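Local coordinates for protein arylesterase (Sulfolobus solfataricus, PDB 5L2P) that hydrolyses a broad range of aryl esters, p-nitrophenyl esters of fatty acids and organophosphates such as paraoxon, at residues A[113-118]-A[122-127]; A[43-48]-A[289-294]. All coordinates share one frame; numbering follows the deposited sequence.

How the interactions relate
From the N terminus, the chain passes through helices 5-17 and 27-39 and reaches 43-48, the loop that leads into edge strand 49-56. That loop meets 289-294, on the last helix, so interaction 2 closes a loop of some 240 residues that takes in every strand of the mixed sheet. Interaction 1 falls wholly within it and is far shorter: 113-118, just after strand 108-112, meets 122-127 at the start of helix 124-138, with three residues between. The centres of interactions 1 and 2 lie about 26 Å apart, on opposite sides of the chain's centre. One contact joins the loop after a strand to the helix that follows, the other the N-terminal region to the C-terminal helix.

Interaction 1 of 2, residues A[113-118]-A[122-127]; sequences DYRLAP and FPTAVY
The methyl of A125, in the first turn of helix 124-138, touches both Y114 and R115: CB lies 3.6 Å from Y114 CD1, oblique to the ring, and 3.6 Å from the carbonyl R115 O. The tyrosine ring sits there because CG is tucked between the backbone N and the carbonyl carbon (chi1 56°), and its hydroxyl runs on to hydrogen-bond the backbone oxygen of H82, a residue of the probable oxyanion-hole motif, whose ring stacks on Y114.

Beside this pair, R115 crosses T124 at about a right angle. The methyl T124 CG2 stands over one face of the guanidinium, offset toward its rim, 3.6 Å from R115 NE. A bend at chi3 (-78°) swings the guanidinium across this methyl, and its NH2 and NH1 then make salt bridges to D128 and D59, which probably fix its rotation. In T124 the methyl lies anti to the backbone N, leaving OG1 to bond K121 O.

The contact closes the loop that leads from strand 108-112 into helix 124-138 of the alpha/beta hydrolase fold, with cis peptides before P118 and P123. Helix 157-171, which follows the probable nucleophile S156, packs L161 against Y114, while Y217 of helix 212-217 covers A125.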
loop_
_atom_site.group_PDB
_atom_site.type_symbol
_atom_site.label_atom_id
_atom_site.label_comp_id
_atom_site.label_asym_id
_atom_site.label_seq_id
_atom_site.Cartn_x
_atom_site.Cartn_y
_atom_site.Cartn_z
ATOM N N ASP A 113 -0.392 -7.294 -36.865
ATOM C CA ASP A 113 -1.404 -8.336 -36.586
ATOM C C ASP A 113 -0.784 -9.702 -36.336
ATOM O O ASP A 113 -0.899 -10.588 -37.169
ATOM C CB ASP A 113 -2.411 -8.458 -37.750
ATOM C CG ASP A 113 -3.712 -7.802 -37.467
ATOM O OD1 ASP A 113 -4.011 -7.489 -36.284
ATOM O OD2 ASP A 113 -4.437 -7.632 -38.450
ATOM N N TYR A 114 -0.130 -9.859 -35.191
ATOM C CA TYR A 114 0.507 -11.127 -34.833
ATOM C C TYR A 114 -0.546 -12.194 -34.641
ATOM O O TYR A 114 -1.690 -11.910 -34.308
ATOM C CB TYR A 114 1.387 -10.973 -33.556
ATOM C CG TYR A 114 0.646 -10.432 -32.359
ATOM C CD1 TYR A 114 -0.055 -11.287 -31.514
ATOM C CD2 TYR A 114 0.617 -9.066 -32.086
ATOM C CE1 TYR A 114 -0.762 -10.801 -30.433
ATOM C CE2 TYR A 114 -0.083 -8.563 -30.987
ATOM C CZ TYR A 114 -0.769 -9.431 -30.169
ATOM O OH TYR A 114 -1.446 -8.966 -29.087
ATOM N N ARG A 115 -0.139 -13.441 -34.827
ATOM C CA ARG A 115 -1.066 -14.572 -34.669
ATOM C C ARG A 115 -1.447 -14.806 -33.221
ATOM O O ARG A 115 -0.604 -14.691 -32.324
ATOM C CB ARG A 115 -0.477 -15.845 -35.266
ATOM C CG ARG A 115 -0.525 -15.875 -36.772
ATOM C CD ARG A 115 0.216 -17.082 -37.312
ATOM N NE ARG A 115 1.642 -16.886 -37.300
ATOM C CZ ARG A 115 2.544 -17.745 -37.770
ATOM N NH1 ARG A 115 2.173 -18.874 -38.317
ATOM N NH2 ARG A 115 3.835 -17.449 -37.698
ATOM N N LEU A 116 -2.708 -15.184 -33.030
ATOM C CA LEU A 116 -3.338 -15.272 -31.724
ATOM C C LEU A 116 -3.632 -16.707 -31.278
ATOM O O LEU A 116 -3.790 -17.620 -32.114
ATOM C CB LEU A 116 -4.668 -14.505 -31.739
ATOM C CG LEU A 116 -4.600 -13.040 -32.184
ATOM C CD1 LEU A 116 -5.983 -12.430 -32.170
ATOM C CD2 LEU A 116 -3.665 -12.240 -31.293
ATOM N N ALA A 117 -3.703 -16.899 -29.954
ATOM C CA ALA A 117 -4.189 -18.151 -29.371
ATOM C C ALA A 117 -5.721 -18.143 -29.348
ATOM O O ALA A 117 -6.327 -17.080 -29.491
ATOM C CB ALA A 117 -3.656 -18.304 -27.970
ATOM N N PRO A 118 -6.364 -19.317 -29.199
ATOM C CA PRO A 118 -5.816 -20.666 -29.089
ATOM C C PRO A 118 -5.302 -21.309 -30.397
ATOM O O PRO A 118 -4.739 -22.396 -30.348
ATOM C CB PRO A 118 -7.019 -21.464 -28.572
ATOM C CG PRO A 118 -8.184 -20.828 -29.218
ATOM C CD PRO A 118 -7.845 -19.352 -29.251
ATOM N N PHE A 122 1.817 -19.805 -27.633
ATOM C CA PHE A 122 3.155 -19.385 -27.302
ATOM C C PHE A 122 4.175 -20.395 -27.860
ATOM O O PHE A 122 3.968 -21.599 -27.743
ATOM C CB PHE A 122 3.287 -19.280 -25.777
ATOM C CG PHE A 122 4.683 -19.039 -25.299
ATOM C CD1 PHE A 122 5.196 -17.764 -25.203
ATOM C CD2 PHE A 122 5.487 -20.112 -24.925
ATOM C CE1 PHE A 122 6.496 -17.556 -24.736
ATOM C CE2 PHE A 122 6.791 -19.909 -24.462
ATOM C CZ PHE A 122 7.300 -18.630 -24.373
ATOM N N PRO A 123 5.282 -19.916 -28.441
ATOM C CA PRO A 123 5.743 -18.524 -28.551
ATOM C C PRO A 123 5.462 -17.818 -29.907
ATOM O O PRO A 123 6.177 -16.890 -30.252
ATOM C CB PRO A 123 7.259 -18.680 -28.335
ATOM C CG PRO A 123 7.550 -19.960 -29.029
ATOM C CD PRO A 123 6.321 -20.851 -28.892
ATOM N N THR A 124 4.427 -18.228 -30.632
ATOM C CA THR A 124 4.176 -17.734 -31.990
ATOM C C THR A 124 4.044 -16.225 -32.049
ATOM O O THR A 124 4.741 -15.574 -32.820
ATOM C CB THR A 124 2.882 -18.353 -32.585
ATOM O OG1 THR A 124 2.944 -19.778 -32.547
ATOM C CG2 THR A 124 2.667 -17.934 -34.055
ATOM N N ALA A 125 3.184 -15.657 -31.204
ATOM C CA ALA A 125 3.024 -14.177 -31.108
ATOM C C ALA A 125 4.334 -13.428 -30.877
ATOM O O ALA A 125 4.561 -12.365 -31.468
ATOM C CB ALA A 125 2.045 -13.799 -30.001
ATOM N N VAL A 126 5.209 -13.984 -30.033
ATOM C CA VAL A 126 6.467 -13.308 -29.711
ATOM C C VAL A 126 7.367 -13.253 -30.931
ATOM O O VAL A 126 7.979 -12.216 -31.236
ATOM C CB VAL A 126 7.223 -13.994 -28.557
ATOM C CG1 VAL A 126 8.533 -13.256 -28.275
ATOM C CG2 VAL A 126 6.332 -14.052 -27.316
ATOM N N TYR A 127 7.457 -14.376 -31.627
ATOM C CA TYR A 127 8.269 -14.431 -32.850
ATOM C C TYR A 127 7.670 -13.670 -34.033
ATOM O O TYR A 127 8.436 -13.124 -34.838
ATOM C CB TYR A 127 8.587 -15.870 -33.222
ATOM C CG TYR A 127 9.624 -16.463 -32.301
ATOM C CD1 TYR A 127 10.928 -15.958 -32.286
ATOM C CD2 TYR A 127 9.308 -17.503 -31.431
ATOM C CE1 TYR A 127 11.881 -16.469 -31.424
ATOM C CE2 TYR A 127 10.275 -18.041 -30.572
ATOM C CZ TYR A 127 11.550 -17.507 -30.573
ATOM O OH TYR A 127 12.521 -17.995 -29.754
#

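Interaction 2 of 2, residues A[43-48]-A[289-294]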
loop_
_atom_site.group_PDB
_atom_site.type_symbol
_atom_site.label_atom_id
_atom_site.label_comp_id
_atom_site.label_asym_id
_atom_site.label_seq_id
_atom_site.Cartn_x
_atom_site.Cartn_y
_atom_site.Cartn_z
ATOM N N PRO A 43 -11.774 7.879 -30.053
ATOM C CA PRO A 43 -12.019 8.428 -31.397
ATOM C C PRO A 43 -10.763 8.506 -32.264
ATOM O O PRO A 43 -9.684 8.735 -31.741
ATOM C CB PRO A 43 -12.570 9.842 -31.120
ATOM C CG PRO A 43 -12.969 9.842 -29.688
ATOM C CD PRO A 43 -12.041 8.879 -29.007
ATOM N N LYS A 44 -10.919 8.328 -33.580
ATOM C CA LYS A 44 -9.803 8.308 -34.523
ATOM C C LYS A 44 -9.405 9.689 -35.017
ATOM O O LYS A 44 -10.206 10.399 -35.633
ATOM C CB LYS A 44 -10.135 7.469 -35.739
ATOM C CG LYS A 44 -10.323 5.974 -35.487
ATOM C CD LYS A 44 -10.760 5.285 -36.804
ATOM C CE LYS A 44 -10.819 3.759 -36.783
ATOM N NZ LYS A 44 -10.908 3.193 -35.417
ATOM N N ASP A 45 -8.157 10.071 -34.744
ATOM C CA ASP A 45 -7.609 11.305 -35.289
ATOM C C ASP A 45 -7.130 11.068 -36.730
ATOM O O ASP A 45 -6.702 9.976 -37.082
ATOM C CB ASP A 45 -6.454 11.812 -34.438
ATOM C CG ASP A 45 -6.906 12.378 -33.102
ATOM O OD1 ASP A 45 -7.885 11.873 -32.518
ATOM O OD2 ASP A 45 -6.241 13.307 -32.602
ATOM N N PRO A 46 -7.194 12.097 -37.571
ATOM C CA PRO A 46 -6.609 11.958 -38.888
ATOM C C PRO A 46 -5.069 11.913 -38.855
ATOM O O PRO A 46 -4.446 12.567 -38.039
ATOM C CB PRO A 46 -7.128 13.186 -39.648
ATOM C CG PRO A 46 -7.555 14.144 -38.619
ATOM C CD PRO A 46 -7.838 13.403 -37.358
ATOM N N VAL A 47 -4.490 11.161 -39.779
ATOM C CA VAL A 47 -3.053 11.101 -39.999
ATOM C C VAL A 47 -2.703 11.441 -41.450
ATOM O O VAL A 47 -3.572 11.747 -42.250
ATOM C CB VAL A 47 -2.504 9.701 -39.634
ATOM C CG1 VAL A 47 -2.585 9.499 -38.134
ATOM C CG2 VAL A 47 -3.269 8.578 -40.341
ATOM N N GLY A 48 -1.416 11.407 -41.773
ATOM C CA GLY A 48 -0.930 11.760 -43.095
ATOM C C GLY A 48 -1.340 10.691 -44.102
ATOM O O GLY A 48 -1.861 10.987 -45.144
ATOM N N THR A 289 -8.248 10.091 -20.647
ATOM C CA THR A 289 -7.001 9.567 -20.061
ATOM C C THR A 289 -6.168 8.756 -21.048
ATOM O O THR A 289 -4.935 8.864 -21.101
ATOM C CB THR A 289 -7.287 8.688 -18.849
ATOM O OG1 THR A 289 -8.073 9.417 -17.925
ATOM C CG2 THR A 289 -6.037 8.317 -18.159
ATOM N N SER A 290 -6.850 7.946 -21.854
ATOM C CA SER A 290 -6.189 7.113 -22.851
ATOM C C SER A 290 -5.435 7.972 -23.866
ATOM O O SER A 290 -4.326 7.665 -24.282
ATOM C CB SER A 290 -7.219 6.241 -23.542
ATOM O OG SER A 290 -6.580 5.456 -24.533
ATOM N N ARG A 291 -6.048 9.075 -24.231
ATOM C CA ARG A 291 -5.425 10.000 -25.153
ATOM C C ARG A 291 -4.199 10.689 -24.528
ATOM O O ARG A 291 -3.128 10.776 -25.138
ATOM C CB ARG A 291 -6.441 11.057 -25.632
ATOM C CG ARG A 291 -5.834 12.094 -26.535
ATOM C CD ARG A 291 -6.853 13.126 -26.882
ATOM N NE ARG A 291 -7.833 12.553 -27.800
ATOM C CZ ARG A 291 -7.655 12.442 -29.126
ATOM N NH1 ARG A 291 -6.527 12.847 -29.705
ATOM N NH2 ARG A 291 -8.618 11.917 -29.871
ATOM N N GLN A 292 -4.386 11.194 -23.318
ATOM C CA GLN A 292 -3.339 11.915 -22.583
ATOM C C GLN A 292 -2.106 11.080 -22.358
ATOM O O GLN A 292 -0.984 11.569 -22.568
ATOM C CB GLN A 292 -3.869 12.420 -21.243
ATOM C CG GLN A 292 -4.808 13.612 -21.399
ATOM C CD GLN A 292 -5.341 14.097 -20.094
ATOM O OE1 GLN A 292 -5.884 13.319 -19.290
ATOM N NE2 GLN A 292 -5.194 15.389 -19.857
ATOM N N VAL A 293 -2.297 9.823 -21.990
ATOM C CA VAL A 293 -1.160 8.903 -21.823
ATOM C C VAL A 293 -0.397 8.718 -23.110
ATOM O O VAL A 293 0.853 8.736 -23.103
ATOM C CB VAL A 293 -1.605 7.550 -21.210
ATOM C CG1 VAL A 293 -0.505 6.509 -21.226
ATOM C CG2 VAL A 293 -2.089 7.744 -19.776
ATOM N N THR A 294 -1.134 8.513 -24.222
ATOM C CA THR A 294 -0.508 8.311 -25.563
ATOM C C THR A 294 0.280 9.554 -25.998
ATOM O O THR A 294 1.361 9.443 -26.561
ATOM C CB THR A 294 -1.551 7.956 -26.652
ATOM O OG1 THR A 294 -2.414 6.934 -26.156
ATOM C CG2 THR A 294 -0.889 7.421 -27.872
#
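R291 leaves its helix with CG anti to the backbone N (chi1 177°) and runs extended until chi3 (-72°) bends it, which carries the guanidinium out to the carboxylate of D45. That carboxylate comes from the opposite direction, CG beside its own backbone N. The groups meet end-on as a two-pronged salt bridge. R291 NH2 gives a nearly straight bond to the syn lone pair of D45 OD1, 2.7 Å long and in the guanidinium plane. R291 NH1 bonds D45 OD2 at 2.9 Å, but reaches it from 28° out of the carboxylate plane, so the match is slightly twisted.

In the alpha/beta hydrolase fold of this GDXG-family esterase, the bridge fastens the loop between helix 27-39 and edge strand 49-56 to the C-terminal helix 287-305, away from the catalytic residues. An asparagine at D45 would probably lose the charge pairing and leave R291 with at most one oxygen acceptor there, its guanidinium freer to turn.

P43 adds a looser approach, its carbonyl oxygen O lying 3.8 Å from R291 NH2. Helix 95-105 touches both partners: R99 bonds the backbone oxygen of D45, and I100 packs on R291. Inside the helix, T294 OG1 donates to S290 O at 2.8 Å, a bond that turns its hydroxyl back along the helix. T289 and Q292 pack against L272 and L300 of a neighbouring subunit.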